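Local coordinates for protein PduO-type ATP--cob(I)alamin adenosyltransferase (Sulfolobus tokodaii, PDB 1WOZ) that probably binds ATP and transfers its adenosyl group to the cobalt of a corrinoid such as cob(I)alamin, at residues G97-L101 / I173-W177; L114-R118 / L153-A157; Y92-S96 / L158-R163. All coordinates share one frame; numbering follows the deposited sequence.

Interaction 1 of 3, residues G97-L101 / I173-W177; sequences GPVKL and IGKFW
W177 O, one oxygen of the C-terminal carboxylate, accepts a hydrogen bond from V99 N at 2.9 Å. P98 CA adds a C-H...O contact to the same W177 O at 3.4 Å. This is a short antiparallel backbone pairing. It lays the end of the chain along the loop that follows helix 79-96. W177 N returns a nearly straight bond to V99 O at 2.8 Å, so the last residue is gripped at both its N-H and its carboxylate. Further along, L101 N donates to K175 O and I173 N donates to L101 O, both at 2.9 Å. K100 and F176 form a non-hydrogen-bonded pair, with their side chains on the same face. F176 CG sits between its backbone N and carbonyl carbon (chi1 71°). This brings F176 CD1 to P98 CB, which meets the ring obliquely. W177 CG lies opposite its backbone N (chi1 176°), and the indole leaves the pairing to lie on A155 and L158 of helix 140-163. R93 NE of helix 79-96 makes a salt bridge with W177 OXT and probably also bonds to W177 O. G97 and G174 both have positive phi, at angles where a side chain would press on the preceding carbonyl oxygen. L101 CD1 packs against W177 CB at 4.0 Å, the two side chains crossing at a slant.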
ATOM      1  N   GLY A  97      22.882 -13.552  10.325  1.00 23.90           N
ATOM      2  CA  GLY A  97      23.592 -13.330  11.572  1.00 24.77           C
ATOM      3  C   GLY A  97      22.749 -12.388  12.429  1.00 24.55           C
ATOM      4  O   GLY A  97      21.659 -11.957  12.010  1.00 23.37           O
ATOM      5  N   PRO A  98      23.223 -12.034  13.632  1.00 24.15           N
ATOM      6  CA  PRO A  98      22.465 -11.139  14.515  1.00 24.24           C
ATOM      7  C   PRO A  98      22.352  -9.702  14.015  1.00 22.85           C
ATOM      8  O   PRO A  98      23.260  -9.172  13.375  1.00 21.83           O
ATOM      9  CB  PRO A  98      23.234 -11.219  15.840  1.00 26.18           C
ATOM     10  CG  PRO A  98      24.679 -11.398  15.369  1.00 27.45           C
ATOM     11  CD  PRO A  98      24.507 -12.436  14.244  1.00 25.02           C
ATOM     12  N   VAL A  99      21.230  -9.071  14.323  1.00 20.91           N
ATOM     13  CA  VAL A  99      21.018  -7.684  13.929  1.00 21.36           C
ATOM     14  C   VAL A  99      20.508  -6.889  15.134  1.00 20.69           C
ATOM     15  O   VAL A  99      19.726  -7.398  15.936  1.00 21.16           O
ATOM     16  CB  VAL A  99      19.978  -7.572  12.756  1.00 22.20           C
ATOM     17  CG1 VAL A  99      18.551  -7.952  13.250  1.00 22.85           C
ATOM     18  CG2 VAL A  99      19.976  -6.155  12.189  1.00 23.89           C
ATOM     19  N   LYS A 100      20.993  -5.658  15.277  1.00 20.18           N
ATOM     20  CA  LYS A 100      20.545  -4.768  16.342  1.00 20.78           C
ATOM     21  C   LYS A 100      19.117  -4.322  16.017  1.00 21.92           C
ATOM     22  O   LYS A 100      18.752  -4.198  14.834  1.00 20.72           O
ATOM     23  CB  LYS A 100      21.407  -3.507  16.384  1.00 22.57           C
ATOM     24  CG  LYS A 100      22.841  -3.697  16.890  1.00 26.78           C
ATOM     25  CD  LYS A 100      23.582  -2.365  16.756  1.00 30.68           C
ATOM     26  CE  LYS A 100      24.710  -2.224  17.768  1.00 36.50           C
ATOM     27  NZ  LYS A 100      25.688  -3.316  17.603  1.00 36.61           N
ATOM     28  N   LEU A 101      18.333  -4.058  17.062  1.00 20.17           N
ATOM     29  CA  LEU A 101      16.953  -3.577  16.918  1.00 21.17           C
ATOM     30  C   LEU A 101      16.930  -2.120  17.417  1.00 21.48           C
ATOM     31  O   LEU A 101      17.708  -1.762  18.314  1.00 20.80           O
ATOM     32  CB  LEU A 101      16.021  -4.462  17.762  1.00 19.92           C
ATOM     33  CG  LEU A 101      16.089  -5.946  17.358  1.00 22.62           C
ATOM     34  CD1 LEU A 101      15.234  -6.787  18.322  1.00 24.32           C
ATOM     35  CD2 LEU A 101      15.589  -6.102  15.899  1.00 23.24           C
ATOM     36  N   ILE A 173      17.624   0.463  20.182  1.00 24.14           N
ATOM     37  CA  ILE A 173      16.878   0.384  21.443  1.00 25.20           C
ATOM     38  C   ILE A 173      17.604  -0.502  22.459  1.00 25.30           C
ATOM     39  O   ILE A 173      17.067  -0.805  23.516  1.00 25.06           O
ATOM     40  CB  ILE A 173      15.444  -0.161  21.240  1.00 27.70           C
ATOM     41  CG1 ILE A 173      15.494  -1.557  20.608  1.00 30.47           C
ATOM     42  CG2 ILE A 173      14.653   0.806  20.409  1.00 32.21           C
ATOM     43  CD1 ILE A 173      14.218  -2.327  20.714  1.00 34.94           C
ATOM     44  N   GLY A 174      18.816  -0.935  22.120  1.00 24.16           N
ATOM     45  CA  GLY A 174      19.600  -1.729  23.048  1.00 23.97           C
ATOM     46  C   GLY A 174      19.458  -3.233  23.041  1.00 22.97           C
ATOM     47  O   GLY A 174      20.073  -3.915  23.868  1.00 22.07           O
ATOM     48  N   LYS A 175      18.666  -3.764  22.115  1.00 22.38           N
ATOM     49  CA  LYS A 175      18.471  -5.213  22.027  1.00 23.63           C
ATOM     50  C   LYS A 175      18.895  -5.690  20.642  1.00 22.11           C
ATOM     51  O   LYS A 175      18.969  -4.886  19.720  1.00 23.81           O
ATOM     52  CB  LYS A 175      16.981  -5.547  22.212  1.00 24.29           C
ATOM     53  CG  LYS A 175      16.403  -5.159  23.574  1.00 28.24           C
ATOM     54  CD  LYS A 175      16.912  -6.101  24.648  1.00 30.96           C
ATOM     55  CE  LYS A 175      16.535  -7.549  24.306  1.00 34.66           C
ATOM     56  NZ  LYS A 175      16.977  -8.502  25.350  1.00 38.85           N
ATOM     57  N   PHE A 176      19.184  -6.980  20.492  1.00 20.10           N
ATOM     58  CA  PHE A 176      19.511  -7.499  19.167  1.00 22.17           C
ATOM     59  C   PHE A 176      18.771  -8.822  18.962  1.00 23.33           C
ATOM     60  O   PHE A 176      18.344  -9.472  19.925  1.00 22.60           O
ATOM     61  CB  PHE A 176      21.041  -7.664  18.971  1.00 19.59           C
ATOM     62  CG  PHE A 176      21.661  -8.792  19.772  1.00 21.38           C
ATOM     63  CD1 PHE A 176      21.621 -10.107  19.299  1.00 21.93           C
ATOM     64  CD2 PHE A 176      22.285  -8.536  20.998  1.00 21.24           C
ATOM     65  CE1 PHE A 176      22.194 -11.163  20.025  1.00 21.46           C
ATOM     66  CE2 PHE A 176      22.863  -9.579  21.737  1.00 22.11           C
ATOM     67  CZ  PHE A 176      22.817 -10.896  21.251  1.00 22.54           C
ATOM     68  N   TRP A 177      18.595  -9.213  17.709  1.00 24.22           N
ATOM     69  CA  TRP A 177      17.900 -10.449  17.417  1.00 26.89           C
ATOM     70  C   TRP A 177      18.784 -11.368  16.588  1.00 28.11           C
ATOM     71  O   TRP A 177      19.266 -10.913  15.526  1.00 27.21           O
ATOM     72  CB  TRP A 177      16.605 -10.164  16.651  1.00 29.42           C
ATOM     73  CG  TRP A 177      15.921 -11.434  16.263  1.00 35.11           C
ATOM     74  CD1 TRP A 177      15.519 -12.443  17.109  1.00 37.73           C
ATOM     75  CD2 TRP A 177      15.585 -11.865  14.936  1.00 35.56           C
ATOM     76  NE1 TRP A 177      14.957 -13.474  16.384  1.00 38.75           N
ATOM     77  CE2 TRP A 177      14.982 -13.145  15.053  1.00 37.65           C
ATOM     78  CE3 TRP A 177      15.733 -11.298  13.666  1.00 35.60           C
ATOM     79  CZ2 TRP A 177      14.531 -13.862  13.940  1.00 37.33           C
ATOM     80  CZ3 TRP A 177      15.284 -12.009  12.557  1.00 34.58           C
ATOM     81  CH2 TRP A 177      14.690 -13.279  12.702  1.00 37.67           C
ATOM     82  OXT TRP A 177      18.981 -12.531  17.001  1.00 29.44           O
TER

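Interaction 2 of 3, residues L114-R118 / L153-A157; sequences LHVTR and LFAMA
A157 CB sits over one face of the H115 imidazole, a CH-pi contact with its carbon 3.8 Å from the ring centroid. The methyl is offset toward NE2. F154 approaches the same imidazole at its edge, with F154 CD2 4.0 Å from H115 CE1 and the ring planes steeply inclined. R118 runs alongside F154, its CD lying in the plane of the phenyl ring at the edge, 3.8 Å from F154 CB. Beside this cluster, L114 CD2 meets L153 CD2, and L153 CD1 packs on R118 CA at 3.7 Å. These residues join two antiparallel helices of the helical bundle, with local axes 8.7 Å apart. A bend at chi3 (62°) turns the R118 chain back toward H115. R118 NE then donates to H115 ND1 at 3.0 Å, in the imidazole plane but tilted from the guanidinium plane, which helps to hold that ring's rotation. The far end of R118 forms a salt bridge through NH2 with D32 of the second subunit. D32 is among the residues that line a pocket for a bound polyether in this entry. No hydrogen bond crosses between the segments, so apolar packing joins the helices while the arginine's polar bonds tie this face to the subunit interface.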
ATOM      1  N   LEU A 114      10.331  -6.025   0.686  1.00 15.88           N
ATOM      2  CA  LEU A 114      10.009  -7.025   1.716  1.00 15.65           C
ATOM      3  C   LEU A 114       9.495  -6.345   2.985  1.00 16.03           C
ATOM      4  O   LEU A 114       8.574  -6.860   3.636  1.00 15.71           O
ATOM      5  CB  LEU A 114      11.240  -7.892   2.036  1.00 15.53           C
ATOM      6  CG  LEU A 114      11.500  -8.927   0.902  1.00 16.88           C
ATOM      7  CD1 LEU A 114      12.932  -9.470   1.010  1.00 17.88           C
ATOM      8  CD2 LEU A 114      10.490 -10.080   0.978  1.00 16.05           C
ATOM      9  N   HIS A 115      10.089  -5.203   3.348  1.00 15.29           N
ATOM     10  CA  HIS A 115       9.629  -4.475   4.526  1.00 16.14           C
ATOM     11  C   HIS A 115       8.233  -3.893   4.300  1.00 15.32           C
ATOM     12  O   HIS A 115       7.417  -3.827   5.225  1.00 14.50           O
ATOM     13  CB  HIS A 115      10.600  -3.341   4.888  1.00 15.12           C
ATOM     14  CG  HIS A 115      11.761  -3.800   5.706  1.00 16.09           C
ATOM     15  ND1 HIS A 115      11.601  -4.374   6.950  1.00 17.29           N
ATOM     16  CD2 HIS A 115      13.095  -3.795   5.457  1.00 15.88           C
ATOM     17  CE1 HIS A 115      12.786  -4.707   7.432  1.00 17.31           C
ATOM     18  NE2 HIS A 115      13.709  -4.367   6.546  1.00 15.10           N
ATOM     19  N   VAL A 116       7.965  -3.424   3.083  1.00 14.97           N
ATOM     20  CA  VAL A 116       6.630  -2.902   2.810  1.00 14.76           C
ATOM     21  C   VAL A 116       5.625  -4.055   2.972  1.00 15.09           C
ATOM     22  O   VAL A 116       4.565  -3.906   3.595  1.00 15.56           O
ATOM     23  CB  VAL A 116       6.517  -2.349   1.364  1.00 16.61           C
ATOM     24  CG1 VAL A 116       5.040  -2.190   0.987  1.00 17.85           C
ATOM     25  CG2 VAL A 116       7.262  -1.004   1.249  1.00 15.72           C
ATOM     26  N   THR A 117       5.973  -5.203   2.407  1.00 15.50           N
ATOM     27  CA  THR A 117       5.119  -6.383   2.471  1.00 16.32           C
ATOM     28  C   THR A 117       4.931  -6.792   3.940  1.00 17.60           C
ATOM     29  O   THR A 117       3.820  -7.124   4.373  1.00 15.57           O
ATOM     30  CB  THR A 117       5.755  -7.511   1.628  1.00 16.64           C
ATOM     31  OG1 THR A 117       5.927  -7.022   0.291  1.00 16.59           O
ATOM     32  CG2 THR A 117       4.857  -8.749   1.578  1.00 15.09           C
ATOM     33  N   ARG A 118       6.015  -6.718   4.713  1.00 15.95           N
ATOM     34  CA  ARG A 118       5.970  -7.031   6.137  1.00 16.17           C
ATOM     35  C   ARG A 118       4.983  -6.095   6.889  1.00 15.11           C
ATOM     36  O   ARG A 118       4.172  -6.528   7.728  1.00 14.63           O
ATOM     37  CB  ARG A 118       7.401  -6.893   6.704  1.00 14.67           C
ATOM     38  CG  ARG A 118       7.565  -7.038   8.233  1.00 17.39           C
ATOM     39  CD  ARG A 118       8.969  -6.503   8.694  1.00 18.23           C
ATOM     40  NE  ARG A 118       9.103  -5.073   8.386  1.00 18.79           N
ATOM     41  CZ  ARG A 118       8.433  -4.103   8.999  1.00 18.10           C
ATOM     42  NH1 ARG A 118       7.591  -4.388   9.999  1.00 18.06           N
ATOM     43  NH2 ARG A 118       8.524  -2.853   8.546  1.00 19.76           N
ATOM     44  N   LEU A 153       9.232 -12.413   6.835  1.00 16.05           N
ATOM     45  CA  LEU A 153       9.508 -11.350   5.869  1.00 16.56           C
ATOM     46  C   LEU A 153      10.667 -10.461   6.360  1.00 16.21           C
ATOM     47  O   LEU A 153      11.503 -10.029   5.566  1.00 16.18           O
ATOM     48  CB  LEU A 153       8.242 -10.521   5.636  1.00 16.39           C
ATOM     49  CG  LEU A 153       7.129 -11.264   4.857  1.00 17.57           C
ATOM     50  CD1 LEU A 153       5.824 -10.482   4.942  1.00 15.75           C
ATOM     51  CD2 LEU A 153       7.540 -11.453   3.384  1.00 19.62           C
ATOM     52  N   PHE A 154      10.679 -10.184   7.661  1.00 15.77           N
ATOM     53  CA  PHE A 154      11.733  -9.382   8.299  1.00 16.36           C
ATOM     54  C   PHE A 154      13.076 -10.101   8.119  1.00 17.39           C
ATOM     55  O   PHE A 154      14.053  -9.514   7.660  1.00 16.64           O
ATOM     56  CB  PHE A 154      11.389  -9.212   9.788  1.00 18.50           C
ATOM     57  CG  PHE A 154      12.380  -8.377  10.560  1.00 20.18           C
ATOM     58  CD1 PHE A 154      13.487  -8.965  11.158  1.00 22.23           C
ATOM     59  CD2 PHE A 154      12.208  -7.000  10.684  1.00 23.91           C
ATOM     60  CE1 PHE A 154      14.423  -8.192  11.879  1.00 23.11           C
ATOM     61  CE2 PHE A 154      13.132  -6.208  11.399  1.00 22.92           C
ATOM     62  CZ  PHE A 154      14.244  -6.811  11.999  1.00 22.28           C
ATOM     63  N   ALA A 155      13.121 -11.392   8.436  1.00 16.80           N
ATOM     64  CA  ALA A 155      14.372 -12.137   8.287  1.00 15.81           C
ATOM     65  C   ALA A 155      14.835 -12.165   6.848  1.00 17.62           C
ATOM     66  O   ALA A 155      16.039 -12.096   6.566  1.00 15.46           O
ATOM     67  CB  ALA A 155      14.202 -13.576   8.830  1.00 19.63           C
HETATM   68  N   MSE A 156      13.882 -12.242   5.915  1.00 16.46           N
HETATM   69  CA  MSE A 156      14.264 -12.258   4.517  1.00 16.75           C
HETATM   70  C   MSE A 156      14.839 -10.911   4.104  1.00 16.38           C
HETATM   71  O   MSE A 156      15.757 -10.859   3.302  1.00 17.22           O
HETATM   72  CB  MSE A 156      13.064 -12.586   3.616  1.00 17.01           C
HETATM   73  CG  MSE A 156      12.548 -13.999   3.733  1.00 19.85           C
HETATM   74 SE   MSE A 156      11.041 -14.112   2.470  1.00 26.64          SE
HETATM   75  CE  MSE A 156      10.797 -16.044   2.387  1.00 21.89           C
ATOM     76  N   ALA A 157      14.294  -9.823   4.640  1.00 16.38           N
ATOM     77  CA  ALA A 157      14.795  -8.492   4.297  1.00 17.03           C
ATOM     78  C   ALA A 157      16.244  -8.316   4.786  1.00 17.44           C
ATOM     79  O   ALA A 157      17.051  -7.662   4.121  1.00 15.78           O
ATOM     80  CB  ALA A 157      13.878  -7.401   4.903  1.00 15.74           C
TER

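Interaction 3 of 3, residues Y92-S96 / L158-R163; sequences YRKES and LVANKR
E95 and R163 meet because both side chains are stretched out from their helices. The E95 chain leaves with CG opposite the backbone N (chi1 -173°) and stays extended. R163 has its CG beside the backbone N (chi1 -67°) and runs straight from there to NE. The two chains cross at about a right angle, yet their flat ends are nearly coplanar. R163 grips the carboxylate side-on. R163 NH2 donates to the syn lone pair of E95 OE1 at 2.9 Å. R163 NE donates to E95 OE2 at 3.0 Å, also from the syn side but somewhat out of the carboxylate plane. Both bonds are almost straight. V159 packs against this salt bridge, with V159 CG1 3.5 Å from E95 OE2. Its other methyl, CG2, presses close to the Y92 backbone oxygen and lies at the edge of the Y92 ring. S96 CB rests on L158 CB at 3.8 Å. K162 lays its aliphatic chain across the last turn of helix 79-96, with K162 CE 3.3 Å from E95 O. The contact thus joins the C-terminal ends of two helices of the bundle, whose local axes cross at 36° and approach to 9.0 Å. R163 NH2 also forms a salt bridge with D49 of helix 48-69, and the guanidinium makes a cation-pi contact with W47. With a leucine in place of R163, E95 and D49 would probably both lose this charge partner, and the E95 carboxylate would be freer to turn. Two acidic groups drawn to one arginine imply that its positive charge is probably well stabilised here, and that it ties three helices together through directed bonds.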
ATOM      1  N   TYR A  92      17.002 -18.176   7.519  1.00 22.10           N
ATOM      2  CA  TYR A  92      17.417 -16.875   6.993  1.00 21.22           C
ATOM      3  C   TYR A  92      18.256 -16.116   8.033  1.00 20.99           C
ATOM      4  O   TYR A  92      19.259 -15.476   7.711  1.00 21.74           O
ATOM      5  CB  TYR A  92      16.183 -16.061   6.601  1.00 20.22           C
ATOM      6  CG  TYR A  92      15.592 -16.547   5.309  1.00 21.17           C
ATOM      7  CD1 TYR A  92      16.309 -16.419   4.122  1.00 21.55           C
ATOM      8  CD2 TYR A  92      14.345 -17.174   5.271  1.00 22.26           C
ATOM      9  CE1 TYR A  92      15.817 -16.893   2.932  1.00 22.55           C
ATOM     10  CE2 TYR A  92      13.837 -17.669   4.065  1.00 21.65           C
ATOM     11  CZ  TYR A  92      14.584 -17.522   2.905  1.00 21.81           C
ATOM     12  OH  TYR A  92      14.121 -17.984   1.696  1.00 21.15           O
ATOM     13  N   ARG A  93      17.841 -16.205   9.286  1.00 21.70           N
ATOM     14  CA  ARG A  93      18.560 -15.537  10.348  1.00 23.38           C
ATOM     15  C   ARG A  93      19.947 -16.159  10.510  1.00 23.25           C
ATOM     16  O   ARG A  93      20.902 -15.467  10.878  1.00 23.92           O
ATOM     17  CB  ARG A  93      17.756 -15.631  11.646  1.00 25.58           C
ATOM     18  CG  ARG A  93      18.559 -15.316  12.890  1.00 29.87           C
ATOM     19  CD  ARG A  93      19.012 -13.841  12.983  1.00 30.96           C
ATOM     20  NE  ARG A  93      19.702 -13.647  14.257  1.00 31.20           N
ATOM     21  CZ  ARG A  93      20.842 -14.259  14.586  1.00 32.31           C
ATOM     22  NH1 ARG A  93      21.436 -15.081  13.727  1.00 29.50           N
ATOM     23  NH2 ARG A  93      21.360 -14.105  15.801  1.00 32.19           N
ATOM     24  N   LYS A  94      20.071 -17.461  10.252  1.00 23.34           N
ATOM     25  CA  LYS A  94      21.393 -18.094  10.346  1.00 25.03           C
ATOM     26  C   LYS A  94      22.305 -17.455   9.311  1.00 24.74           C
ATOM     27  O   LYS A  94      23.499 -17.254   9.562  1.00 23.99           O
ATOM     28  CB  LYS A  94      21.334 -19.612  10.085  1.00 27.18           C
ATOM     29  CG  LYS A  94      20.840 -20.448  11.266  1.00 30.57           C
ATOM     30  CD  LYS A  94      20.764 -21.941  10.885  1.00 35.61           C
ATOM     31  CE  LYS A  94      20.752 -22.861  12.112  1.00 37.93           C
ATOM     32  NZ  LYS A  94      19.837 -22.381  13.191  1.00 38.80           N
ATOM     33  N   GLU A  95      21.749 -17.117   8.148  1.00 22.09           N
ATOM     34  CA  GLU A  95      22.565 -16.505   7.104  1.00 22.27           C
ATOM     35  C   GLU A  95      22.886 -15.042   7.390  1.00 21.88           C
ATOM     36  O   GLU A  95      24.010 -14.602   7.161  1.00 22.41           O
ATOM     37  CB  GLU A  95      21.877 -16.585   5.727  1.00 22.34           C
ATOM     38  CG  GLU A  95      22.772 -16.093   4.563  1.00 22.82           C
ATOM     39  CD  GLU A  95      22.096 -16.156   3.201  1.00 22.18           C
ATOM     40  OE1 GLU A  95      21.185 -16.999   2.993  1.00 22.69           O
ATOM     41  OE2 GLU A  95      22.490 -15.365   2.327  1.00 22.23           O
ATOM     42  N   SER A  96      21.911 -14.277   7.873  1.00 22.23           N
ATOM     43  CA  SER A  96      22.159 -12.863   8.120  1.00 23.79           C
ATOM     44  C   SER A  96      22.971 -12.629   9.377  1.00 24.28           C
ATOM     45  O   SER A  96      23.684 -11.633   9.484  1.00 23.32           O
ATOM     46  CB  SER A  96      20.837 -12.078   8.239  1.00 24.30           C
ATOM     47  OG  SER A  96      20.146 -12.430   9.420  1.00 27.68           O
ATOM     48  N   LEU A 158      16.571  -8.901   5.940  1.00 17.07           N
ATOM     49  CA  LEU A 158      17.947  -8.834   6.459  1.00 18.25           C
ATOM     50  C   LEU A 158      18.901  -9.554   5.498  1.00 18.74           C
ATOM     51  O   LEU A 158      19.999  -9.057   5.196  1.00 18.32           O
ATOM     52  CB  LEU A 158      18.053  -9.526   7.829  1.00 20.05           C
ATOM     53  CG  LEU A 158      17.162  -9.003   8.958  1.00 22.40           C
ATOM     54  CD1 LEU A 158      17.405  -9.837  10.216  1.00 22.70           C
ATOM     55  CD2 LEU A 158      17.451  -7.509   9.205  1.00 20.89           C
ATOM     56  N   VAL A 159      18.493 -10.738   5.041  1.00 16.29           N
ATOM     57  CA  VAL A 159      19.317 -11.506   4.129  1.00 17.78           C
ATOM     58  C   VAL A 159      19.425 -10.800   2.776  1.00 17.21           C
ATOM     59  O   VAL A 159      20.510 -10.799   2.152  1.00 16.91           O
ATOM     60  CB  VAL A 159      18.781 -12.959   3.959  1.00 18.05           C
ATOM     61  CG1 VAL A 159      19.523 -13.660   2.811  1.00 19.94           C
ATOM     62  CG2 VAL A 159      19.009 -13.751   5.279  1.00 19.48           C
ATOM     63  N   ALA A 160      18.329 -10.178   2.327  1.00 17.17           N
ATOM     64  CA  ALA A 160      18.354  -9.441   1.055  1.00 17.32           C
ATOM     65  C   ALA A 160      19.431  -8.351   1.085  1.00 18.71           C
ATOM     66  O   ALA A 160      20.193  -8.176   0.105  1.00 18.39           O
ATOM     67  CB  ALA A 160      16.984  -8.788   0.783  1.00 16.71           C
ATOM     68  N   ASN A 161      19.475  -7.574   2.166  1.00 18.37           N
ATOM     69  CA  ASN A 161      20.503  -6.523   2.258  1.00 18.32           C
ATOM     70  C   ASN A 161      21.900  -7.121   2.311  1.00 18.28           C
ATOM     71  O   ASN A 161      22.805  -6.635   1.654  1.00 17.99           O
ATOM     72  CB  ASN A 161      20.268  -5.605   3.478  1.00 18.94           C
ATOM     73  CG  ASN A 161      19.246  -4.521   3.175  1.00 18.15           C
ATOM     74  OD1 ASN A 161      19.062  -4.147   2.008  1.00 18.71           O
ATOM     75  ND2 ASN A 161      18.576  -4.017   4.207  1.00 18.37           N
ATOM     76  N   LYS A 162      22.089  -8.174   3.095  1.00 18.82           N
ATOM     77  CA  LYS A 162      23.407  -8.817   3.146  1.00 20.93           C
ATOM     78  C   LYS A 162      23.842  -9.263   1.752  1.00 21.29           C
ATOM     79  O   LYS A 162      24.986  -9.023   1.333  1.00 21.41           O
ATOM     80  CB  LYS A 162      23.376 -10.038   4.063  1.00 22.96           C
ATOM     81  CG  LYS A 162      24.702 -10.788   4.138  1.00 27.59           C
ATOM     82  CD  LYS A 162      24.584 -11.933   5.135  1.00 31.55           C
ATOM     83  CE  LYS A 162      25.836 -12.812   5.153  1.00 36.10           C
ATOM     84  NZ  LYS A 162      26.977 -12.095   5.775  1.00 37.70           N
ATOM     85  N   ARG A 163      22.942  -9.919   1.022  1.00 20.04           N
ATOM     86  CA  ARG A 163      23.281 -10.375  -0.323  1.00 21.50           C
ATOM     87  C   ARG A 163      23.550  -9.212  -1.268  1.00 22.04           C
ATOM     88  O   ARG A 163      24.209  -9.388  -2.296  1.00 23.49           O
ATOM     89  CB  ARG A 163      22.166 -11.265  -0.897  1.00 21.21           C
ATOM     90  CG  ARG A 163      22.036 -12.597  -0.148  1.00 22.32           C
ATOM     91  CD  ARG A 163      20.935 -13.500  -0.754  1.00 21.48           C
ATOM     92  NE  ARG A 163      20.737 -14.712   0.036  1.00 21.50           N
ATOM     93  CZ  ARG A 163      19.792 -15.616  -0.204  1.00 22.57           C
ATOM     94  NH1 ARG A 163      18.959 -15.445  -1.224  1.00 20.48           N
ATOM     95  NH2 ARG A 163      19.657 -16.674   0.589  1.00 22.26           N
TER

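Overall arrangement
Interaction 2 is the buried contact, near the centre of the chain, and lacks hydrogen bonds between its segments. Interaction 3 is partly buried and joins helix ends by a salt bridge beside apolar packing. Interaction 1 lies at the surface and is held mainly by backbone bonds. Interactions 2 and 3 share helix 140-163, which packs on helix 109-134 in one and on helix 79-96 in the other. A155 and M156 of interaction 2 both pack on Y92 of interaction 3. The C-terminal W177 reaches both other contacts, and its indole also packs on F154 of interaction 2. Along the chain, interaction 2 is nested within both other contacts, while interactions 1 and 3 cross.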